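Local coordinates for Ent-copalyl diphosphate synthase (Streptomyces platensis, PDB 5BP8), which belongs to the terpene cyclase superfamily and is mainly alpha-helical, with a region related to the C-terminal domain of squalene-hopene cyclases, at residues 117-123 with 162-168; 268-272 with 318-322; 292-297 with 309-314. All blocks are in the same frame, centred on the assembly; numbering follows the deposited sequence.

Interaction 1. Residues 117-123 with 162-168; sequences LAGPVPD and TSPAPDL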
loop_
_atom_site.group_PDB
_atom_site.type_symbol
_atom_site.label_atom_id
_atom_site.label_comp_id
_atom_site.label_asym_id
_atom_site.label_seq_id
_atom_site.Cartn_x
_atom_site.Cartn_y
_atom_site.Cartn_z
ATOM N N LEU A 117 1.873 20.128 -10.304
ATOM C CA LEU A 117 0.705 19.998 -11.196
ATOM C C LEU A 117 1.127 19.672 -12.628
ATOM O O LEU A 117 0.363 19.056 -13.384
ATOM C CB LEU A 117 -0.164 21.239 -11.159
ATOM C CG LEU A 117 -1.002 21.313 -9.871
ATOM C CD1 LEU A 117 -1.496 22.729 -9.748
ATOM C CD2 LEU A 117 -2.149 20.310 -9.806
ATOM N N ALA A 118 2.336 20.066 -12.966
ATOM C CA ALA A 118 2.887 19.877 -14.305
ATOM C C ALA A 118 3.861 18.726 -14.409
ATOM O O ALA A 118 4.358 18.450 -15.523
ATOM C CB ALA A 118 3.601 21.149 -14.739
ATOM N N GLY A 119 4.151 18.056 -13.279
ATOM C CA GLY A 119 5.199 17.015 -13.222
ATOM C C GLY A 119 4.588 15.654 -13.467
ATOM O O GLY A 119 3.406 15.560 -13.855
ATOM N N PRO A 120 5.376 14.587 -13.238
ATOM C CA PRO A 120 4.856 13.229 -13.431
ATOM C C PRO A 120 3.740 12.918 -12.470
ATOM O O PRO A 120 3.689 13.466 -11.341
ATOM C CB PRO A 120 6.070 12.307 -13.169
ATOM C CG PRO A 120 7.210 13.177 -12.797
ATOM C CD PRO A 120 6.754 14.605 -12.697
ATOM N N VAL A 121 2.843 12.038 -12.894
ATOM C CA VAL A 121 1.764 11.601 -12.031
ATOM C C VAL A 121 1.885 10.086 -11.932
ATOM O O VAL A 121 1.551 9.380 -12.872
ATOM C CB VAL A 121 0.374 12.006 -12.548
ATOM C CG1 VAL A 121 -0.717 11.489 -11.598
ATOM C CG2 VAL A 121 0.264 13.530 -12.729
ATOM N N PRO A 122 2.406 9.586 -10.799
ATOM C CA PRO A 122 2.464 8.141 -10.653
ATOM C C PRO A 122 1.090 7.511 -10.566
ATOM O O PRO A 122 0.098 8.158 -10.175
ATOM C CB PRO A 122 3.217 7.923 -9.336
ATOM C CG PRO A 122 3.449 9.269 -8.724
ATOM C CD PRO A 122 3.097 10.317 -9.723
ATOM N N ASP A 123 1.030 6.231 -10.926
ATOM C CA ASP A 123 -0.231 5.526 -10.945
ATOM C C ASP A 123 -0.564 4.976 -9.573
ATOM O O ASP A 123 -0.560 3.759 -9.336
ATOM C CB ASP A 123 -0.197 4.440 -12.022
ATOM C CG ASP A 123 -0.126 5.018 -13.422
ATOM O OD1 ASP A 123 -0.873 5.974 -13.742
ATOM O OD2 ASP A 123 0.675 4.502 -14.219
ATOM N N THR A 162 -4.374 24.810 -12.471
ATOM C CA THR A 162 -4.709 23.863 -13.527
ATOM C C THR A 162 -3.583 22.851 -13.693
ATOM O O THR A 162 -2.470 23.061 -13.230
ATOM C CB THR A 162 -4.945 24.580 -14.887
ATOM O OG1 THR A 162 -3.702 25.014 -15.418
ATOM C CG2 THR A 162 -5.854 25.780 -14.735
ATOM N N SER A 163 -3.879 21.767 -14.384
ATOM C CA SER A 163 -2.895 20.765 -14.675
ATOM C C SER A 163 -3.113 20.220 -16.081
ATOM O O SER A 163 -4.249 19.957 -16.471
ATOM C CB SER A 163 -3.008 19.606 -13.689
ATOM O OG SER A 163 -2.144 18.530 -14.068
ATOM N N PRO A 164 -2.025 20.012 -16.818
ATOM C CA PRO A 164 -2.073 19.355 -18.133
ATOM C C PRO A 164 -2.237 17.838 -18.083
ATOM O O PRO A 164 -2.465 17.209 -19.129
ATOM C CB PRO A 164 -0.734 19.732 -18.751
ATOM C CG PRO A 164 0.182 19.850 -17.582
ATOM C CD PRO A 164 -0.660 20.440 -16.472
ATOM N N ALA A 165 -2.138 17.247 -16.891
ATOM C CA ALA A 165 -2.110 15.787 -16.787
ATOM C C ALA A 165 -3.473 15.187 -17.076
ATOM O O ALA A 165 -4.475 15.616 -16.514
ATOM C CB ALA A 165 -1.625 15.358 -15.421
ATOM N N PRO A 166 -3.517 14.191 -17.974
ATOM C CA PRO A 166 -4.774 13.525 -18.289
ATOM C C PRO A 166 -5.500 13.003 -17.059
ATOM O O PRO A 166 -6.731 13.128 -16.975
ATOM C CB PRO A 166 -4.327 12.351 -19.180
ATOM C CG PRO A 166 -3.110 12.866 -19.869
ATOM C CD PRO A 166 -2.421 13.737 -18.848
ATOM N N ASP A 167 -4.754 12.474 -16.084
ATOM C CA ASP A 167 -5.384 11.940 -14.857
ATOM C C ASP A 167 -6.063 13.036 -14.020
ATOM O O ASP A 167 -6.937 12.749 -13.185
ATOM C CB ASP A 167 -4.356 11.214 -13.968
ATOM C CG ASP A 167 -4.016 9.809 -14.457
ATOM O OD1 ASP A 167 -4.759 9.244 -15.292
ATOM O OD2 ASP A 167 -2.986 9.282 -14.008
ATOM N N LEU A 168 -5.684 14.290 -14.223
ATOM C CA LEU A 168 -6.338 15.344 -13.488
ATOM C C LEU A 168 -7.512 15.973 -14.257
ATOM O O LEU A 168 -8.122 16.901 -13.774
ATOM C CB LEU A 168 -5.322 16.396 -13.033
ATOM C CG LEU A 168 -4.688 16.020 -11.691
ATOM C CD1 LEU A 168 -3.830 14.769 -11.813
ATOM C CD2 LEU A 168 -3.894 17.187 -11.125
HETATM O O HOH W 1 -0.518 8.631 -14.490
#
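Leu117 and Ser163 bring two loops together where their backbones come closest. Ser163 OG gives its proton to Leu117 O over 2.7 Å, a short bond with the donor tilted 16° from the carbonyl plane. With chi1 at 173°, the hydroxyl swings away from Ser163 N, and the same OG also accepts from Ala165 N at 3.1 Å, forming an ST turn. A small hydroxyl suits a place where it must both hold the other loop and bend its own. Close by, the packing is tight and apolar. Leu117 CD2 meets Leu168 CD2 at 3.8 Å, the two side chains crossing at about a right angle, while Val121 CG2 rests on Ala165 CB at 3.8 Å.

Toward Asp123 the contact becomes polar and looser. A water 2.7 Å from Val121 O and 2.6 Å from Asp167 OD2 bridges the segments. Asp123 OD1 lies 3.9 Å from Asp167 OD2, a like-charged approach that exposure of Asp123 to solvent probably softens.

Both loops flank helix 127-144: 117-123 leads into it and 162-168 follows it. Val121 and Asp167 touch Val127 at its start, while Leu117, Val121 and Leu168 converge on Leu72 of helix 72-86.

Interaction 2. Residues 268-272 with 318-322; sequences LNSLA and AQHGR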
loop_
_atom_site.group_PDB
_atom_site.type_symbol
_atom_site.label_atom_id
_atom_site.label_comp_id
_atom_site.label_asym_id
_atom_site.label_seq_id
_atom_site.Cartn_x
_atom_site.Cartn_y
_atom_site.Cartn_z
ATOM N N LEU A 268 3.439 -14.880 7.212
ATOM C CA LEU A 268 3.634 -16.323 7.120
ATOM C C LEU A 268 4.531 -16.740 5.951
ATOM O O LEU A 268 5.403 -17.611 6.111
ATOM C CB LEU A 268 2.284 -17.027 7.032
ATOM C CG LEU A 268 1.480 -17.043 8.323
ATOM C CD1 LEU A 268 0.066 -17.490 8.032
ATOM C CD2 LEU A 268 2.174 -17.961 9.331
ATOM N N ASN A 269 4.367 -16.117 4.784
ATOM C CA ASN A 269 5.216 -16.467 3.633
ATOM C C ASN A 269 6.663 -16.043 3.795
ATOM O O ASN A 269 7.577 -16.762 3.385
ATOM C CB ASN A 269 4.644 -15.953 2.302
ATOM C CG ASN A 269 3.379 -16.698 1.895
ATOM O OD1 ASN A 269 3.218 -17.896 2.178
ATOM N ND2 ASN A 269 2.464 -15.990 1.242
ATOM N N SER A 270 6.889 -14.899 4.424
ATOM C CA SER A 270 8.247 -14.481 4.730
ATOM C C SER A 270 8.916 -15.462 5.694
ATOM O O SER A 270 10.058 -15.870 5.467
ATOM C CB SER A 270 8.245 -13.071 5.325
ATOM O OG SER A 270 7.946 -12.129 4.309
ATOM N N LEU A 271 8.212 -15.845 6.748
ATOM C CA LEU A 271 8.759 -16.795 7.734
ATOM C C LEU A 271 9.009 -18.173 7.145
ATOM O O LEU A 271 9.999 -18.821 7.508
ATOM C CB LEU A 271 7.857 -16.903 8.953
ATOM C CG LEU A 271 8.233 -15.959 10.096
ATOM C CD1 LEU A 271 8.790 -14.626 9.617
ATOM C CD2 LEU A 271 7.010 -15.728 10.958
ATOM N N ALA A 272 8.147 -18.607 6.229
ATOM C CA ALA A 272 8.366 -19.892 5.526
ATOM C C ALA A 272 9.609 -19.861 4.675
ATOM O O ALA A 272 10.314 -20.859 4.553
ATOM C CB ALA A 272 7.164 -20.246 4.672
ATOM N N ALA A 318 -1.098 -23.358 2.587
ATOM C CA ALA A 318 -0.534 -24.626 2.120
ATOM C C ALA A 318 0.863 -24.892 2.653
ATOM O O ALA A 318 1.217 -26.039 2.960
ATOM C CB ALA A 318 -0.572 -24.698 0.605
ATOM N N GLN A 319 1.668 -23.847 2.794
ATOM C CA GLN A 319 2.986 -24.006 3.395
ATOM C C GLN A 319 2.941 -24.346 4.877
ATOM O O GLN A 319 3.952 -24.781 5.441
ATOM C CB GLN A 319 3.858 -22.763 3.190
ATOM C CG GLN A 319 4.235 -22.538 1.756
ATOM C CD GLN A 319 5.302 -21.485 1.594
ATOM O OE1 GLN A 319 6.462 -21.810 1.380
ATOM N NE2 GLN A 319 4.912 -20.203 1.693
ATOM N N HIS A 320 1.813 -24.120 5.520
ATOM C CA HIS A 320 1.700 -24.390 6.941
ATOM C C HIS A 320 0.674 -25.483 7.247
ATOM O O HIS A 320 0.055 -25.483 8.299
ATOM C CB HIS A 320 1.413 -23.093 7.685
ATOM C CG HIS A 320 2.543 -22.123 7.597
ATOM N ND1 HIS A 320 2.657 -21.208 6.577
ATOM C CD2 HIS A 320 3.638 -21.960 8.368
ATOM C CE1 HIS A 320 3.764 -20.515 6.731
ATOM N NE2 HIS A 320 4.381 -20.955 7.808
ATOM N N GLY A 321 0.508 -26.398 6.301
ATOM C CA GLY A 321 -0.238 -27.633 6.530
ATOM C C GLY A 321 -1.722 -27.594 6.229
ATOM O O GLY A 321 -2.437 -28.532 6.587
ATOM N N ARG A 322 -2.202 -26.523 5.586
ATOM C CA ARG A 322 -3.625 -26.393 5.263
ATOM C C ARG A 322 -3.793 -26.149 3.783
ATOM O O ARG A 322 -3.910 -24.998 3.325
ATOM C CB ARG A 322 -4.289 -25.300 6.091
ATOM C CG ARG A 322 -4.171 -25.552 7.581
ATOM C CD ARG A 322 -5.233 -24.855 8.385
ATOM N NE ARG A 322 -4.871 -24.884 9.798
ATOM C CZ ARG A 322 -5.539 -24.260 10.764
ATOM N NH1 ARG A 322 -6.649 -23.577 10.517
ATOM N NH2 ARG A 322 -5.092 -24.327 12.000
HETATM O O HOH W 2 7.305 -18.200 1.131
#
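Leu268 lies over one face of the His320 ring in a CH-pi contact, where helix 260-274 packs against the C-terminal end of helix 307-319 in this mainly alpha-helical, terpene-cyclase-like fold. The apolar part centres on that ring. Leu268 CD2 stands 4.1 Å from the ring centroid and 15° off the normal, displaced toward the rim, and Ala272 CB approaches the ring obliquely. A branched leucine offers a methyl to the flat face, whereas alanine is small enough to let the end of the other helix come near: its CB also lies 3.7 Å from Gln319 OE1.

The polar part joins two amides whose planes are 39° apart. Gln319 NE2 donates to Asn269 OD1 at 2.9 Å, but the angle at the hydrogen is only 123° and the bond is weak. The long, extended glutamine chain carries its amide across to the other helix. Asn269 has its strongest polar partner in Ala312 O, which accepts a hydrogen bond from Asn269 ND2 and so fixes the rotation of the amide. A water adds a second bridge, donating to Asn269 O at 2.7 Å and accepting from Gln319 NE2 at 3.2 Å.

Histidine suits its place because its flat face takes the leucine methyl while both nitrogens, at the rim of the ring, find polar partners: ND1 bonds to Ala316 O, consistent with a proton there, and NE2 bonds to Tyr278 OH. Between these nitrogens, His320 CE1 comes within 3.4 Å of Leu268 O.

Interaction 3. Residues 292-297 with 309-314; sequences LTDEGI and DTAAVL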
loop_
_atom_site.group_PDB
_atom_site.type_symbol
_atom_site.label_atom_id
_atom_site.label_comp_id
_atom_site.label_asym_id
_atom_site.label_seq_id
_atom_site.Cartn_x
_atom_site.Cartn_y
_atom_site.Cartn_z
ATOM N N LEU A 292 -11.205 -17.015 3.497
ATOM C CA LEU A 292 -11.139 -17.537 2.146
ATOM C C LEU A 292 -12.481 -18.099 1.681
ATOM O O LEU A 292 -13.117 -18.843 2.409
ATOM C CB LEU A 292 -10.060 -18.609 2.113
ATOM C CG LEU A 292 -9.652 -19.195 0.776
ATOM C CD1 LEU A 292 -9.191 -18.113 -0.201
ATOM C CD2 LEU A 292 -8.551 -20.195 1.058
ATOM N N THR A 293 -12.924 -17.709 0.490
ATOM C CA THR A 293 -14.158 -18.217 -0.089
ATOM C C THR A 293 -13.884 -18.736 -1.488
ATOM O O THR A 293 -12.749 -18.693 -1.967
ATOM C CB THR A 293 -15.249 -17.136 -0.188
ATOM O OG1 THR A 293 -14.931 -16.221 -1.253
ATOM C CG2 THR A 293 -15.395 -16.383 1.123
ATOM N N ASP A 294 -14.946 -19.206 -2.149
ATOM C CA ASP A 294 -14.877 -19.663 -3.546
ATOM C C ASP A 294 -14.487 -18.541 -4.491
ATOM O O ASP A 294 -14.040 -18.786 -5.589
ATOM C CB ASP A 294 -16.242 -20.205 -4.002
ATOM C CG ASP A 294 -16.541 -21.587 -3.455
ATOM O OD1 ASP A 294 -15.577 -22.363 -3.225
ATOM O OD2 ASP A 294 -17.747 -21.906 -3.287
ATOM N N GLU A 295 -14.686 -17.304 -4.064
ATOM C CA GLU A 295 -14.331 -16.149 -4.875
ATOM C C GLU A 295 -12.938 -15.594 -4.520
ATOM O O GLU A 295 -12.481 -14.636 -5.152
ATOM C CB GLU A 295 -15.408 -15.084 -4.718
ATOM C CG GLU A 295 -16.799 -15.572 -5.118
ATOM C CD GLU A 295 -17.110 -15.307 -6.584
ATOM O OE1 GLU A 295 -16.440 -15.891 -7.470
ATOM O OE2 GLU A 295 -18.026 -14.501 -6.846
ATOM N N GLY A 296 -12.272 -16.229 -3.551
ATOM C CA GLY A 296 -10.964 -15.796 -3.050
ATOM C C GLY A 296 -11.094 -15.005 -1.760
ATOM O O GLY A 296 -11.965 -15.273 -0.917
ATOM N N ILE A 297 -10.201 -14.030 -1.590
ATOM C CA ILE A 297 -10.115 -13.265 -0.345
ATOM C C ILE A 297 -9.519 -11.890 -0.719
ATOM O O ILE A 297 -8.889 -11.762 -1.763
ATOM C CB ILE A 297 -9.230 -13.985 0.697
ATOM C CG1 ILE A 297 -9.428 -13.427 2.104
ATOM C CG2 ILE A 297 -7.746 -13.927 0.326
ATOM C CD1 ILE A 297 -8.761 -14.279 3.169
ATOM N N ASP A 309 -3.855 -11.206 -3.137
ATOM C CA ASP A 309 -4.119 -11.625 -1.800
ATOM C C ASP A 309 -4.580 -13.086 -1.741
ATOM O O ASP A 309 -4.159 -13.830 -0.845
ATOM C CB ASP A 309 -5.162 -10.720 -1.143
ATOM C CG ASP A 309 -4.602 -9.359 -0.817
ATOM O OD1 ASP A 309 -3.622 -9.316 -0.060
ATOM O OD2 ASP A 309 -5.115 -8.347 -1.357
ATOM N N THR A 310 -5.406 -13.485 -2.703
ATOM C CA THR A 310 -5.921 -14.863 -2.730
ATOM C C THR A 310 -4.749 -15.843 -2.886
ATOM O O THR A 310 -4.650 -16.815 -2.131
ATOM C CB THR A 310 -6.962 -15.053 -3.857
ATOM O OG1 THR A 310 -8.103 -14.229 -3.592
ATOM C CG2 THR A 310 -7.453 -16.509 -3.923
ATOM N N ALA A 311 -3.863 -15.568 -3.844
ATOM C CA ALA A 311 -2.700 -16.431 -4.112
ATOM C C ALA A 311 -1.769 -16.473 -2.902
ATOM O O ALA A 311 -1.346 -17.536 -2.479
ATOM C CB ALA A 311 -1.958 -15.969 -5.345
ATOM N N ALA A 312 -1.492 -15.313 -2.294
ATOM C CA ALA A 312 -0.623 -15.276 -1.124
ATOM C C ALA A 312 -1.206 -16.082 0.035
ATOM O O ALA A 312 -0.476 -16.729 0.782
ATOM C CB ALA A 312 -0.385 -13.844 -0.659
ATOM N N VAL A 313 -2.511 -15.970 0.226
ATOM C CA VAL A 313 -3.185 -16.632 1.312
ATOM C C VAL A 313 -3.211 -18.150 1.091
ATOM O O VAL A 313 -2.928 -18.904 2.023
ATOM C CB VAL A 313 -4.590 -16.048 1.546
ATOM C CG1 VAL A 313 -5.433 -16.976 2.409
ATOM C CG2 VAL A 313 -4.484 -14.694 2.205
ATOM N N LEU A 314 -3.496 -18.580 -0.133
ATOM C CA LEU A 314 -3.469 -20.013 -0.473
ATOM C C LEU A 314 -2.081 -20.598 -0.255
ATOM O O LEU A 314 -1.946 -21.669 0.327
ATOM C CB LEU A 314 -3.906 -20.238 -1.908
ATOM C CG LEU A 314 -5.405 -20.078 -2.175
ATOM C CD1 LEU A 314 -5.691 -19.879 -3.654
ATOM C CD2 LEU A 314 -6.142 -21.312 -1.638
#
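Leu292, the first residue to leave helical geometry after helix 282-291, turns its side chain onto helix 307-319. With CG anti to the backbone N (chi1 -172°), its CD2 reaches Leu314 CD2 at 3.8 Å, the two leucines crossing at about a right angle.

Thr293 opens a type I beta turn that ends at Gly296. Thr293 N bonds to Gly296 O and Gly296 N to Thr293 O, and the threonine hydroxyl reinforces the turn twice. Thr293 OG1 accepts from Glu295 N at 3.0 Å, which makes an ST turn, and donates to Gly296 O at 3.1 Å. Thr293 N and OG1 reach that carbonyl oxygen from opposite faces of its plane. Asp294 and Glu295 occupy the exposed side of the turn, where charged residues are at home.

Gly296 brings the chain against the helix: its CA is 3.3 Å from Thr310 OG1, where a side chain would run into that hydroxyl, and its positive phi of 99° is one that glycine adopts readily. Ile297 then settles into the interior. Its N donates to Thr310 OG1 over 2.9 Å at a fairly straight 154°, and its CG2 packs against Val313 CG2 at 3.8 Å.

The same hydroxyl of Thr310 also bonds to Asp306 O, so one buried polar group ties Ile297 to the residue just ahead of the helix. The contact therefore combines directional bonding with apolar packing: the hydroxyl fixes where the loop meets the helix, and Leu292 with Leu314 and Ile297 with Val313 add apolar contacts beside it.

Interaction 1 comes first along the chain and lies on the opposite side of the molecule's centre from the other two, about 42 Å from interaction 2 and 35 Å from interaction 3 between centres. It joins loops bordering helix 127-144. Interactions 2 and 3, with centres about 14 Å apart, touch through a probable hydrogen bond from Asn269 to Ala312 and share helix 307-319: segment 309-314 lies within it, and 318-322 carries the chain off its end. Both segments of interaction 3 fall between those of interaction 2 in sequence. Helix 307-319 is thus tied to helix 260-274 and to the loop after helix 282-291, while interaction 1 fastens a separate region of the fold.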